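Local coordinates for protein CD160 antigen (Homo sapiens, PDB 6NGG) that serves on immune cells as a receptor for MHC class I molecules, also binds TNFRSF14, and delivers stimulatory or inhibitory signals that regulate cell activation, at residues M1-S6 with I18-H23; F31-K37 with S48-L54; H101-I105 with T114-L118. The protein carries 1 engineered substitution. One frame throughout, in Å; residues are numbered along the deposited sequence.

Interaction 1. Residues M1-S6 with I18-H23; sequences MINITS and ICTVWH
Antiparallel pairing fixes Met1-Ser6 beside Ile18-His23: the axes of strands 3-6 and 18-22 approach to 4.6 Å at 155°. Ile18 opens its segment, its O taking a CA-H...O contact from Ser6 CA at 3.4 Å. Cys19 faces Ser6 in a non-hydrogen-bonded pair (CA-CA 4.8 Å). Thr20 and Thr5 form the hydrogen-bonded pair, Thr5 N to Thr20 O 2.7 Å and Thr20 N to Thr5 O 2.9 Å. This is a hairpin of an immunoglobulin sandwich, and Cys19 carries the canonical intersheet disulfide, to Cys87. Val21 pairs with Ile4 on that inner face, CA-CA 4.4 Å, with Val21 CG2 4.3 Å from Ile4 CG1. On the outer face Trp22, chi1 m and chi2 82°, directs its ring edge to Thr5, NE1 donating to Thr5 OG1 at 2.9 Å. Its backbone serves two residues: Trp22 O accepts from Ile2 N (2.7 Å), and Trp22 N donates to Asn3 O (3.0 Å). His23 leaves the strand with CB 3.8 Å from Met1 N, while its NE2 hydrogen-bonds Ser68 OG.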
ATOM      1  N   MET A   1      -3.442  -5.052 -14.066  1.00 25.99           N
ATOM      2  CA  MET A   1      -3.069  -3.911 -13.239  1.00 20.56           C
ATOM      3  C   MET A   1      -3.033  -2.700 -14.115  1.00 21.43           C
ATOM      4  O   MET A   1      -2.242  -2.676 -15.037  1.00 21.90           O
ATOM      5  CB  MET A   1      -1.631  -4.037 -12.672  1.00 23.35           C
ATOM      6  CG  MET A   1      -1.300  -5.218 -11.809  1.00 24.38           C
ATOM      7  SD  MET A   1       0.148  -4.789 -10.758  1.00 22.38           S
ATOM      8  CE  MET A   1       1.560  -4.820 -11.799  1.00 23.82           C
ATOM      9  N   ILE A   2      -3.807  -1.667 -13.796  1.00 20.13           N
ATOM     10  CA  ILE A   2      -3.734  -0.413 -14.523  1.00 22.63           C
ATOM     11  C   ILE A   2      -2.979   0.602 -13.745  1.00 20.39           C
ATOM     12  O   ILE A   2      -2.098   1.237 -14.273  1.00 17.03           O
ATOM     13  CB  ILE A   2      -5.132   0.258 -14.764  1.00 27.06           C
ATOM     14  CG1 ILE A   2      -6.210  -0.752 -15.122  1.00 31.09           C
ATOM     15  CG2 ILE A   2      -5.013   1.351 -15.850  1.00 31.03           C
ATOM     16  CD1 ILE A   2      -5.879  -1.671 -16.277  1.00 32.72           C
ATOM     17  N   ASN A   3      -3.391   0.832 -12.481  1.00 17.63           N
ATOM     18  CA  ASN A   3      -2.854   1.935 -11.683  1.00 18.88           C
ATOM     19  C   ASN A   3      -3.045   1.626 -10.171  1.00 16.22           C
ATOM     20  O   ASN A   3      -3.849   0.820  -9.833  1.00 16.81           O
ATOM     21  CB  ASN A   3      -3.562   3.257 -12.005  1.00 19.14           C
ATOM     22  CG  ASN A   3      -5.015   3.255 -11.593  1.00 19.35           C
ATOM     23  OD1 ASN A   3      -5.810   2.475 -12.119  1.00 21.77           O
ATOM     24  ND2 ASN A   3      -5.387   4.131 -10.690  1.00 19.18           N
ATOM     25  N   ILE A   4      -2.302   2.295  -9.330  1.00 15.26           N
ATOM     26  CA  ILE A   4      -2.348   2.122  -7.854  1.00 16.74           C
ATOM     27  C   ILE A   4      -2.739   3.420  -7.228  1.00 16.13           C
ATOM     28  O   ILE A   4      -2.151   4.408  -7.578  1.00 14.80           O
ATOM     29  CB  ILE A   4      -0.971   1.757  -7.266  1.00 20.50           C
ATOM     30  CG1 ILE A   4      -0.327   0.637  -8.019  1.00 24.22           C
ATOM     31  CG2 ILE A   4      -1.142   1.337  -5.809  1.00 21.29           C
ATOM     32  CD1 ILE A   4       0.940   0.130  -7.328  1.00 27.96           C
ATOM     33  N   THR A   5      -3.748   3.442  -6.347  1.00 14.17           N
ATOM     34  CA  THR A   5      -4.138   4.624  -5.654  1.00 15.36           C
ATOM     35  C   THR A   5      -3.791   4.475  -4.184  1.00 14.06           C
ATOM     36  O   THR A   5      -3.706   3.338  -3.657  1.00 14.62           O
ATOM     37  CB  THR A   5      -5.632   4.925  -5.816  1.00 15.84           C
ATOM     38  OG1 THR A   5      -6.418   3.837  -5.348  1.00 14.18           O
ATOM     39  CG2 THR A   5      -5.931   5.178  -7.249  1.00 15.84           C
ATOM     40  N   SER A   6      -3.599   5.597  -3.537  1.00 13.46           N
ATOM     41  CA  SER A   6      -3.159   5.640  -2.135  1.00 16.24           C
ATOM     42  C   SER A   6      -4.135   6.414  -1.283  1.00 16.80           C
ATOM     43  O   SER A   6      -4.704   7.405  -1.722  1.00 16.89           O
ATOM     44  CB  SER A   6      -1.842   6.309  -2.036  1.00 16.52           C
ATOM     45  OG  SER A   6      -0.944   5.515  -2.732  1.00 20.14           O
ATOM     46  N   ILE A  18      -3.378   2.793   3.107  1.00 16.84           N
ATOM     47  CA  ILE A  18      -4.112   1.935   2.163  1.00 16.89           C
ATOM     48  C   ILE A  18      -3.606   2.087   0.711  1.00 17.45           C
ATOM     49  O   ILE A  18      -3.583   3.163   0.133  1.00 17.32           O
ATOM     50  CB  ILE A  18      -5.614   2.187   2.267  1.00 18.88           C
ATOM     51  CG1 ILE A  18      -6.083   2.123   3.767  1.00 20.64           C
ATOM     52  CG2 ILE A  18      -6.403   1.256   1.374  1.00 17.25           C
ATOM     53  CD1 ILE A  18      -7.394   2.798   4.073  1.00 22.75           C
ATOM     54  N   CYS A  19      -3.231   0.971   0.122  1.00 15.27           N
ATOM     55  CA  CYS A  19      -2.832   0.886  -1.276  1.00 16.47           C
ATOM     56  C   CYS A  19      -3.881   0.052  -2.069  1.00 16.74           C
ATOM     57  O   CYS A  19      -4.258  -1.007  -1.594  1.00 14.82           O
ATOM     58  CB  CYS A  19      -1.548   0.158  -1.361  1.00 20.34           C
ATOM     59  SG  CYS A  19      -0.130   0.815  -0.455  1.00 22.91           S
ATOM     60  N   THR A  20      -4.299   0.542  -3.245  1.00 13.99           N
ATOM     61  CA  THR A  20      -5.359  -0.071  -4.041  1.00 15.20           C
ATOM     62  C   THR A  20      -4.910  -0.151  -5.465  1.00 13.25           C
ATOM     63  O   THR A  20      -4.557   0.878  -6.089  1.00 15.66           O
ATOM     64  CB  THR A  20      -6.664   0.699  -3.949  1.00 14.07           C
ATOM     65  OG1 THR A  20      -6.922   0.931  -2.613  1.00 17.26           O
ATOM     66  CG2 THR A  20      -7.811  -0.087  -4.529  1.00 14.32           C
ATOM     67  N   VAL A  21      -4.752  -1.364  -5.914  1.00 13.57           N
ATOM     68  CA  VAL A  21      -4.518  -1.643  -7.309  1.00 15.19           C
ATOM     69  C   VAL A  21      -5.843  -1.833  -8.019  1.00 14.76           C
ATOM     70  O   VAL A  21      -6.641  -2.613  -7.606  1.00 14.05           O
ATOM     71  CB  VAL A  21      -3.682  -2.944  -7.486  1.00 16.10           C
ATOM     72  CG1 VAL A  21      -3.473  -3.252  -8.949  1.00 15.66           C
ATOM     73  CG2 VAL A  21      -2.371  -2.867  -6.731  1.00 16.89           C
ATOM     74  N   TRP A  22      -6.003  -1.122  -9.113  1.00 14.30           N
ATOM     75  CA  TRP A  22      -7.149  -1.220  -9.980  1.00 15.00           C
ATOM     76  C   TRP A  22      -6.757  -2.035 -11.212  1.00 15.93           C
ATOM     77  O   TRP A  22      -5.629  -1.909 -11.754  1.00 15.99           O
ATOM     78  CB  TRP A  22      -7.634   0.154 -10.409  1.00 14.51           C
ATOM     79  CG  TRP A  22      -8.020   0.965  -9.181  1.00 14.96           C
ATOM     80  CD1 TRP A  22      -7.190   1.660  -8.371  1.00 15.96           C
ATOM     81  CD2 TRP A  22      -9.314   1.068  -8.626  1.00 14.24           C
ATOM     82  NE1 TRP A  22      -7.885   2.218  -7.326  1.00 15.74           N
ATOM     83  CE2 TRP A  22      -9.201   1.854  -7.448  1.00 16.82           C
ATOM     84  CE3 TRP A  22     -10.558   0.470  -8.928  1.00 14.90           C
ATOM     85  CZ2 TRP A  22     -10.304   2.101  -6.588  1.00 13.74           C
ATOM     86  CZ3 TRP A  22     -11.659   0.731  -8.086  1.00 14.79           C
ATOM     87  CH2 TRP A  22     -11.525   1.579  -6.954  1.00 14.61           C
ATOM     88  N   HIS A  23      -7.674  -2.894 -11.602  1.00 15.68           N
ATOM     89  CA  HIS A  23      -7.420  -3.876 -12.642  1.00 16.89           C
ATOM     90  C   HIS A  23      -8.716  -4.333 -13.261  1.00 18.63           C
ATOM     91  O   HIS A  23      -9.740  -4.204 -12.689  1.00 16.35           O
ATOM     92  CB  HIS A  23      -6.694  -5.065 -12.030  1.00 17.33           C
ATOM     93  CG  HIS A  23      -7.326  -5.648 -10.799  1.00 16.06           C
ATOM     94  ND1 HIS A  23      -8.429  -6.462 -10.838  1.00 16.37           N
ATOM     95  CD2 HIS A  23      -6.915  -5.634  -9.504  1.00 16.41           C
ATOM     96  CE1 HIS A  23      -8.725  -6.864  -9.610  1.00 17.28           C
ATOM     97  NE2 HIS A  23      -7.782  -6.408  -8.792  1.00 16.12           N
TER

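Interaction 2. Residues F31-K37 with S48-L54; sequences FVMFLCK and SLKQLRL. Engineered in segment 31-37: Met33 (natural residue Val).
Met33, Leu49 and Val32 have the most surface covered where Phe31-Lys37 meets Ser48-Leu54 in antiparallel fashion; the axes of strands 31-37 and 50-52 come within 4.6 Å at 166°. At Met33, an engineered substitution for Val, the backbone forms a hydrogen-bonded pair with Leu52, Met33 N to Leu52 O 3.0 Å and Leu52 N to Met33 O 2.8 Å, and the m,t,m side chain brings Met33 CE to 4.1 Å from Leu52 CD2 and 4.2 Å from Leu54 CD2. Phe34 and Gln51 follow as a non-hydrogen-bonded pair. In an immunoglobulin V-type domain this is the pairing of strands C and C', with C' at the sheet edge; Met33 and Leu35 look across the sandwich at Val21 and Cys19. At Leu49, backbone near -72/-28, the pairing shifts: Leu49 N donates to Leu35 O at 2.9 Å, whereas Leu35 N reaches Lys50 O at 3.2 Å. Leu49 CD1 lies 3.9 Å from Lys37 CB and 4.4 Å from Leu35 CD2. Val32 (p) places CG2 3.8 Å from Arg53 CG and 3.9 Å from Gln51 NE2, and its CB sits over one face of the Arg53 guanidinium.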
ATOM      1  N   PHE A  31      -0.122 -10.689  -9.055  1.00 16.97           N
ATOM      2  CA  PHE A  31       0.737  -9.546  -8.660  1.00 18.28           C
ATOM      3  C   PHE A  31       0.842  -9.528  -7.134  1.00 16.46           C
ATOM      4  O   PHE A  31      -0.038 -10.013  -6.445  1.00 15.85           O
ATOM      5  CB  PHE A  31       0.260  -8.165  -9.193  1.00 16.40           C
ATOM      6  CG  PHE A  31      -1.131  -7.800  -8.809  1.00 15.54           C
ATOM      7  CD1 PHE A  31      -1.418  -7.207  -7.542  1.00 14.23           C
ATOM      8  CD2 PHE A  31      -2.172  -8.033  -9.688  1.00 16.08           C
ATOM      9  CE1 PHE A  31      -2.689  -6.884  -7.184  1.00 14.65           C
ATOM     10  CE2 PHE A  31      -3.480  -7.699  -9.307  1.00 18.31           C
ATOM     11  CZ  PHE A  31      -3.738  -7.104  -8.050  1.00 17.65           C
ATOM     12  N   VAL A  32       1.939  -8.981  -6.639  1.00 15.88           N
ATOM     13  CA  VAL A  32       2.129  -8.672  -5.228  1.00 13.73           C
ATOM     14  C   VAL A  32       2.103  -7.163  -5.045  1.00 14.25           C
ATOM     15  O   VAL A  32       2.640  -6.409  -5.850  1.00 13.77           O
ATOM     16  CB  VAL A  32       3.440  -9.297  -4.685  1.00 14.94           C
ATOM     17  CG1 VAL A  32       4.668  -8.779  -5.439  1.00 16.22           C
ATOM     18  CG2 VAL A  32       3.604  -9.083  -3.199  1.00 14.23           C
ATOM     19  N   MET A  33       1.435  -6.749  -3.971  1.00 13.45           N
ATOM     20  CA  MET A  33       1.333  -5.364  -3.535  1.00 13.01           C
ATOM     21  C   MET A  33       2.238  -5.201  -2.338  1.00 12.43           C
ATOM     22  O   MET A  33       2.385  -6.098  -1.533  1.00 12.13           O
ATOM     23  CB  MET A  33      -0.099  -5.021  -3.102  1.00 12.99           C
ATOM     24  CG  MET A  33      -1.175  -5.133  -4.224  1.00 13.89           C
ATOM     25  SD  MET A  33      -2.948  -4.869  -3.633  1.00  9.27           S
ATOM     26  CE  MET A  33      -3.281  -6.352  -2.718  1.00 13.68           C
ATOM     27  N   PHE A  34       2.814  -4.024  -2.198  1.00 13.20           N
ATOM     28  CA  PHE A  34       3.679  -3.723  -1.051  1.00 13.77           C
ATOM     29  C   PHE A  34       3.830  -2.215  -0.819  1.00 12.81           C
ATOM     30  O   PHE A  34       3.581  -1.415  -1.647  1.00 11.44           O
ATOM     31  CB  PHE A  34       5.040  -4.453  -1.208  1.00 14.08           C
ATOM     32  CG  PHE A  34       5.734  -4.249  -2.577  1.00 13.65           C
ATOM     33  CD1 PHE A  34       5.388  -5.018  -3.685  1.00 14.75           C
ATOM     34  CD2 PHE A  34       6.744  -3.313  -2.715  1.00 15.76           C
ATOM     35  CE1 PHE A  34       5.995  -4.834  -4.896  1.00 15.31           C
ATOM     36  CE2 PHE A  34       7.377  -3.128  -3.930  1.00 16.47           C
ATOM     37  CZ  PHE A  34       6.967  -3.870  -5.033  1.00 15.68           C
ATOM     38  N   LEU A  35       4.198  -1.875   0.386  1.00 13.51           N
ATOM     39  CA  LEU A  35       4.285  -0.506   0.806  1.00 13.59           C
ATOM     40  C   LEU A  35       5.682  -0.353   1.332  1.00 14.12           C
ATOM     41  O   LEU A  35       6.103  -1.130   2.205  1.00 12.35           O
ATOM     42  CB  LEU A  35       3.265  -0.286   1.962  1.00 12.92           C
ATOM     43  CG  LEU A  35       3.439   1.081   2.702  1.00 13.85           C
ATOM     44  CD1 LEU A  35       2.980   2.225   1.800  1.00 13.69           C
ATOM     45  CD2 LEU A  35       2.715   1.148   3.953  1.00 12.65           C
ATOM     46  N   CYS A  36       6.379   0.661   0.826  1.00 16.14           N
ATOM     47  CA  CYS A  36       7.745   0.977   1.285  1.00 16.66           C
ATOM     48  C   CYS A  36       7.837   2.367   1.928  1.00 15.44           C
ATOM     49  O   CYS A  36       7.012   3.253   1.636  1.00 15.43           O
ATOM     50  CB  CYS A  36       8.692   0.917   0.077  1.00 19.82           C
ATOM     51  SG  CYS A  36       8.960  -0.721  -0.637  1.00 21.55           S
ATOM     52  N   LYS A  37       8.808   2.509   2.837  1.00 14.71           N
ATOM     53  CA  LYS A  37       9.099   3.724   3.569  1.00 16.28           C
ATOM     54  C   LYS A  37      10.530   4.153   3.316  1.00 16.17           C
ATOM     55  O   LYS A  37      11.443   3.427   3.654  1.00 17.81           O
ATOM     56  CB  LYS A  37       8.863   3.534   5.039  1.00 16.11           C
ATOM     57  CG  LYS A  37       9.048   4.780   5.868  1.00 16.36           C
ATOM     58  CD  LYS A  37       8.773   4.490   7.344  1.00 16.24           C
ATOM     59  CE  LYS A  37       8.983   5.760   8.131  1.00 17.12           C
ATOM     60  NZ  LYS A  37      10.397   6.204   8.089  1.00 16.10           N
ATOM     61  N   SER A  48       9.947  -3.984   2.029  1.00 18.96           N
ATOM     62  CA  SER A  48       8.650  -3.375   2.330  1.00 18.99           C
ATOM     63  C   SER A  48       8.304  -3.494   3.774  1.00 18.28           C
ATOM     64  O   SER A  48       8.674  -4.459   4.411  1.00 18.83           O
ATOM     65  CB  SER A  48       7.502  -4.062   1.526  1.00 18.73           C
ATOM     66  OG  SER A  48       7.258  -5.418   1.972  1.00 18.77           O
ATOM     67  N   LEU A  49       7.475  -2.589   4.255  1.00 18.44           N
ATOM     68  CA  LEU A  49       6.852  -2.739   5.592  1.00 18.52           C
ATOM     69  C   LEU A  49       5.789  -3.809   5.617  1.00 20.32           C
ATOM     70  O   LEU A  49       5.523  -4.383   6.655  1.00 18.80           O
ATOM     71  CB  LEU A  49       6.204  -1.457   6.028  1.00 19.11           C
ATOM     72  CG  LEU A  49       7.119  -0.242   6.065  1.00 20.81           C
ATOM     73  CD1 LEU A  49       6.322   0.977   6.453  1.00 22.80           C
ATOM     74  CD2 LEU A  49       8.261  -0.475   7.032  1.00 21.29           C
ATOM     75  N   LYS A  50       5.147  -4.054   4.488  1.00 17.62           N
ATOM     76  CA  LYS A  50       4.111  -5.038   4.390  1.00 20.03           C
ATOM     77  C   LYS A  50       3.883  -5.428   2.912  1.00 18.62           C
ATOM     78  O   LYS A  50       3.946  -4.582   2.041  1.00 15.06           O
ATOM     79  CB  LYS A  50       2.856  -4.495   5.017  1.00 22.95           C
ATOM     80  CG  LYS A  50       1.760  -5.557   4.977  1.00 24.78           C
ATOM     81  CD  LYS A  50       0.538  -5.215   5.782  1.00 24.34           C
ATOM     82  CE  LYS A  50      -0.359  -6.437   5.845  1.00 27.79           C
ATOM     83  NZ  LYS A  50      -1.584  -6.078   6.589  1.00 27.80           N
ATOM     84  N   GLN A  51       3.709  -6.715   2.628  1.00 17.40           N
ATOM     85  CA  GLN A  51       3.423  -7.167   1.245  1.00 17.07           C
ATOM     86  C   GLN A  51       2.210  -8.057   1.267  1.00 18.18           C
ATOM     87  O   GLN A  51       1.856  -8.556   2.329  1.00 17.51           O
ATOM     88  CB  GLN A  51       4.548  -7.944   0.644  1.00 17.04           C
ATOM     89  CG  GLN A  51       5.057  -9.172   1.429  1.00 17.06           C
ATOM     90  CD  GLN A  51       6.198  -9.844   0.723  1.00 17.46           C
ATOM     91  OE1 GLN A  51       7.307  -9.777   1.154  1.00 21.80           O
ATOM     92  NE2 GLN A  51       5.931 -10.466  -0.381  1.00 19.01           N
ATOM     93  N   LEU A  52       1.568  -8.257   0.124  1.00 14.97           N
ATOM     94  CA  LEU A  52       0.361  -9.060   0.135  1.00 18.48           C
ATOM     95  C   LEU A  52       0.059  -9.535  -1.244  1.00 18.18           C
ATOM     96  O   LEU A  52       0.054  -8.714  -2.177  1.00 16.45           O
ATOM     97  CB  LEU A  52      -0.820  -8.227   0.654  1.00 20.28           C
ATOM     98  CG  LEU A  52      -2.170  -8.924   0.705  1.00 22.36           C
ATOM     99  CD1 LEU A  52      -2.147 -10.115   1.617  1.00 22.57           C
ATOM    100  CD2 LEU A  52      -3.267  -7.916   1.057  1.00 21.83           C
ATOM    101  N   ARG A  53      -0.184 -10.846  -1.363  1.00 19.76           N
ATOM    102  CA  ARG A  53      -0.739 -11.473  -2.601  1.00 25.00           C
ATOM    103  C   ARG A  53      -2.114 -11.991  -2.227  1.00 24.00           C
ATOM    104  O   ARG A  53      -2.252 -12.798  -1.347  1.00 24.47           O
ATOM    105  CB  ARG A  53       0.128 -12.642  -3.098  1.00 27.11           C
ATOM    106  CG  ARG A  53       1.627 -12.335  -3.158  1.00 30.23           C
ATOM    107  CD  ARG A  53       2.516 -13.566  -3.300  1.00 34.27           C
ATOM    108  NE  ARG A  53       3.573 -13.330  -4.295  1.00 42.29           N
ATOM    109  CZ  ARG A  53       3.373 -13.331  -5.626  1.00 48.86           C
ATOM    110  NH1 ARG A  53       2.158 -13.571  -6.165  1.00 55.99           N
ATOM    111  NH2 ARG A  53       4.394 -13.092  -6.438  1.00 50.68           N
ATOM    112  N   LEU A  54      -3.141 -11.506  -2.876  1.00 22.35           N
ATOM    113  CA  LEU A  54      -4.479 -11.689  -2.378  1.00 24.44           C
ATOM    114  C   LEU A  54      -5.137 -12.874  -3.067  1.00 28.74           C
ATOM    115  O   LEU A  54      -5.120 -12.981  -4.293  1.00 27.73           O
ATOM    116  CB  LEU A  54      -5.232 -10.377  -2.644  1.00 26.54           C
ATOM    117  CG  LEU A  54      -6.393  -9.951  -1.764  1.00 26.81           C
ATOM    118  CD1 LEU A  54      -6.133 -10.038  -0.266  1.00 27.28           C
ATOM    119  CD2 LEU A  54      -6.798  -8.545  -2.219  1.00 29.38           C
TER

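Interaction 3. Residues H101-I105 with T114-L118; sequences HFFSI and TVTGL
Two backbone hydrogen bonds join His101-Ile105 to Thr114-Leu118, whose strands 103-105 and 114-116 run antiparallel at 172°, axes 4.8 Å apart, and the backbone of Thr114 bonds on to Leu106. Ser104 and Thr116 make the hydrogen-bonded pair, with Ser104 N to Thr116 O and Thr116 N to Ser104 O both 2.8 Å; Ile105 and Val115 form the neighbouring non-hydrogen-bonded pair, CA-CA 4.7 Å. Side-chain packing adds to this. Phe103 adopts p with chi2 -83°, and Leu118 (m,t) lays CD2 over one face of its ring, a CH-pi contact 4.0 Å from the centroid. Val115 (t) puts CG1 4.1 Å from CD1 of Ile105 (m,p) and 4.5 Å from Phe103 CD2. Thr114 and Thr116, both p, share a water with the backbone: it donates to Ser104 O at 3.2 Å and hydrogen-bonds Thr114 OG1 at 3.1 Å and Thr116 OG1 at 2.5 Å. Gly117, at phi 86°, turns the chain close to Phe103, where a CB would crowd Phe103 CA; Leu118 then reaches Ser6 and Ala8 of strand 3-11. The arrangement is a beta hairpin in which an additional strand follows strand G and borders the G-F-C sheet of the immunoglobulin sandwich.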
ATOM      1  N   HIS A 101       1.948   7.386  -5.961  1.00 18.60           N
ATOM      2  CA  HIS A 101       2.600   8.688  -5.671  1.00 21.81           C
ATOM      3  C   HIS A 101       3.182   8.644  -4.291  1.00 19.21           C
ATOM      4  O   HIS A 101       2.699   7.919  -3.452  1.00 20.06           O
ATOM      5  CB  HIS A 101       1.584   9.833  -5.706  1.00 28.46           C
ATOM      6  CG  HIS A 101       1.067  10.098  -7.070  1.00 39.47           C
ATOM      7  ND1 HIS A 101      -0.262  10.335  -7.335  1.00 45.58           N
ATOM      8  CD2 HIS A 101       1.706  10.153  -8.260  1.00 45.42           C
ATOM      9  CE1 HIS A 101      -0.418  10.542  -8.631  1.00 44.30           C
ATOM     10  NE2 HIS A 101       0.761  10.433  -9.212  1.00 51.86           N
ATOM     11  N   PHE A 102       4.162   9.478  -4.016  1.00 17.92           N
ATOM     12  CA  PHE A 102       4.806   9.481  -2.690  1.00 17.32           C
ATOM     13  C   PHE A 102       3.920  10.246  -1.735  1.00 19.30           C
ATOM     14  O   PHE A 102       3.346  11.224  -2.153  1.00 19.70           O
ATOM     15  CB  PHE A 102       6.181  10.181  -2.823  1.00 17.60           C
ATOM     16  CG  PHE A 102       7.191   9.362  -3.601  1.00 17.60           C
ATOM     17  CD1 PHE A 102       7.780   8.273  -3.026  1.00 17.51           C
ATOM     18  CD2 PHE A 102       7.540   9.683  -4.902  1.00 17.42           C
ATOM     19  CE1 PHE A 102       8.696   7.510  -3.709  1.00 19.08           C
ATOM     20  CE2 PHE A 102       8.447   8.889  -5.613  1.00 16.77           C
ATOM     21  CZ  PHE A 102       9.037   7.813  -5.005  1.00 17.29           C
ATOM     22  N   PHE A 103       3.798   9.823  -0.463  1.00 17.37           N
ATOM     23  CA  PHE A 103       3.149  10.655   0.525  1.00 16.88           C
ATOM     24  C   PHE A 103       3.900  10.631   1.815  1.00 16.01           C
ATOM     25  O   PHE A 103       4.787   9.767   1.983  1.00 15.14           O
ATOM     26  CB  PHE A 103       1.674  10.199   0.701  1.00 16.26           C
ATOM     27  CG  PHE A 103       1.514   8.775   1.144  1.00 16.50           C
ATOM     28  CD1 PHE A 103       1.550   7.725   0.207  1.00 17.81           C
ATOM     29  CD2 PHE A 103       1.330   8.465   2.495  1.00 18.14           C
ATOM     30  CE1 PHE A 103       1.359   6.415   0.634  1.00 16.72           C
ATOM     31  CE2 PHE A 103       1.146   7.153   2.911  1.00 16.47           C
ATOM     32  CZ  PHE A 103       1.149   6.131   1.958  1.00 17.67           C
ATOM     33  N   SER A 104       3.552  11.493   2.768  1.00 13.89           N
ATOM     34  CA  SER A 104       4.384  11.542   3.996  1.00 16.55           C
ATOM     35  C   SER A 104       3.542  11.592   5.198  1.00 17.33           C
ATOM     36  O   SER A 104       2.419  12.187   5.173  1.00 16.58           O
ATOM     37  CB  SER A 104       5.285  12.809   4.034  1.00 19.69           C
ATOM     38  OG  SER A 104       5.898  13.030   2.807  1.00 22.60           O
ATOM     39  N   ILE A 105       4.103  10.977   6.246  1.00 16.74           N
ATOM     40  CA  ILE A 105       3.656  11.088   7.589  1.00 18.19           C
ATOM     41  C   ILE A 105       4.688  11.953   8.328  1.00 20.36           C
ATOM     42  O   ILE A 105       5.915  11.692   8.262  1.00 15.71           O
ATOM     43  CB  ILE A 105       3.578   9.727   8.305  1.00 19.92           C
ATOM     44  CG1 ILE A 105       2.333   8.972   7.972  1.00 20.95           C
ATOM     45  CG2 ILE A 105       3.442   9.882   9.809  1.00 20.07           C
ATOM     46  CD1 ILE A 105       2.072   8.794   6.545  1.00 25.46           C
ATOM     47  N   THR A 114       0.665  14.589  11.020  1.00 23.91           N
ATOM     48  CA  THR A 114      -0.045  15.032   9.825  1.00 26.11           C
ATOM     49  C   THR A 114       0.260  13.999   8.740  1.00 25.64           C
ATOM     50  O   THR A 114       1.295  13.327   8.800  1.00 24.36           O
ATOM     51  CB  THR A 114       0.381  16.443   9.359  1.00 26.71           C
ATOM     52  OG1 THR A 114       1.706  16.414   8.806  1.00 29.79           O
ATOM     53  CG2 THR A 114       0.358  17.433  10.512  1.00 28.12           C
ATOM     54  N   VAL A 115      -0.672  13.848   7.803  1.00 22.80           N
ATOM     55  CA  VAL A 115      -0.452  13.071   6.593  1.00 23.70           C
ATOM     56  C   VAL A 115      -0.618  14.021   5.444  1.00 26.58           C
ATOM     57  O   VAL A 115      -1.629  14.771   5.382  1.00 24.54           O
ATOM     58  CB  VAL A 115      -1.488  11.976   6.364  1.00 27.88           C
ATOM     59  CG1 VAL A 115      -1.059  11.125   5.149  1.00 27.00           C
ATOM     60  CG2 VAL A 115      -1.585  11.110   7.595  1.00 28.24           C
ATOM     61  N   THR A 116       0.338  13.970   4.528  1.00 23.71           N
ATOM     62  CA  THR A 116       0.322  14.840   3.381  1.00 24.54           C
ATOM     63  C   THR A 116       0.748  14.136   2.147  1.00 19.80           C
ATOM     64  O   THR A 116       1.334  13.037   2.169  1.00 19.69           O
ATOM     65  CB  THR A 116       1.259  16.036   3.551  1.00 27.35           C
ATOM     66  OG1 THR A 116       2.606  15.565   3.773  1.00 30.18           O
ATOM     67  CG2 THR A 116       0.783  16.903   4.684  1.00 32.77           C
ATOM     68  N   GLY A 117       0.405  14.764   1.036  1.00 18.37           N
ATOM     69  CA  GLY A 117       0.731  14.271  -0.270  1.00 20.40           C
ATOM     70  C   GLY A 117      -0.281  13.271  -0.807  1.00 19.74           C
ATOM     71  O   GLY A 117      -0.118  12.769  -1.884  1.00 21.28           O
ATOM     72  N   LEU A 118      -1.368  13.031  -0.106  1.00 19.64           N
ATOM     73  CA  LEU A 118      -2.460  12.214  -0.664  1.00 23.67           C
ATOM     74  C   LEU A 118      -3.431  13.147  -1.377  1.00 23.33           C
ATOM     75  O   LEU A 118      -3.473  14.326  -0.916  1.00 24.03           O
ATOM     76  CB  LEU A 118      -3.207  11.501   0.460  1.00 22.78           C
ATOM     77  CG  LEU A 118      -2.478  10.513   1.362  1.00 25.21           C
ATOM     78  CD1 LEU A 118      -3.351  10.241   2.573  1.00 27.17           C
ATOM     79  CD2 LEU A 118      -2.173   9.221   0.609  1.00 24.15           C
TER
HETATM   80  O   HOH W   1       2.908  15.139   6.266  1.00 31.57           O

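Interactions 1 and 2 belong to opposite sheets and meet in the core of the sandwich, where Val21 packs on Met33, and Met1, Val21 and His23 on Phe31. Interactions 2 and 3 lie at the two outer strands of the same five-stranded sheet, centres about 18 Å apart, without touching. Interaction 3 instead approaches interaction 1: Phe103 and Leu118 reach Ser6, bringing the sheet edges together. Chemistry follows place. Each contact has an apolar inner side, but the outward side differs: a Trp-Thr hydrogen bond in 1, a valine under a guanidinium in 2, and a water shared by threonines in 3. All are partly buried, interaction 3, the smallest and farthest from the chain centre, being the most exposed.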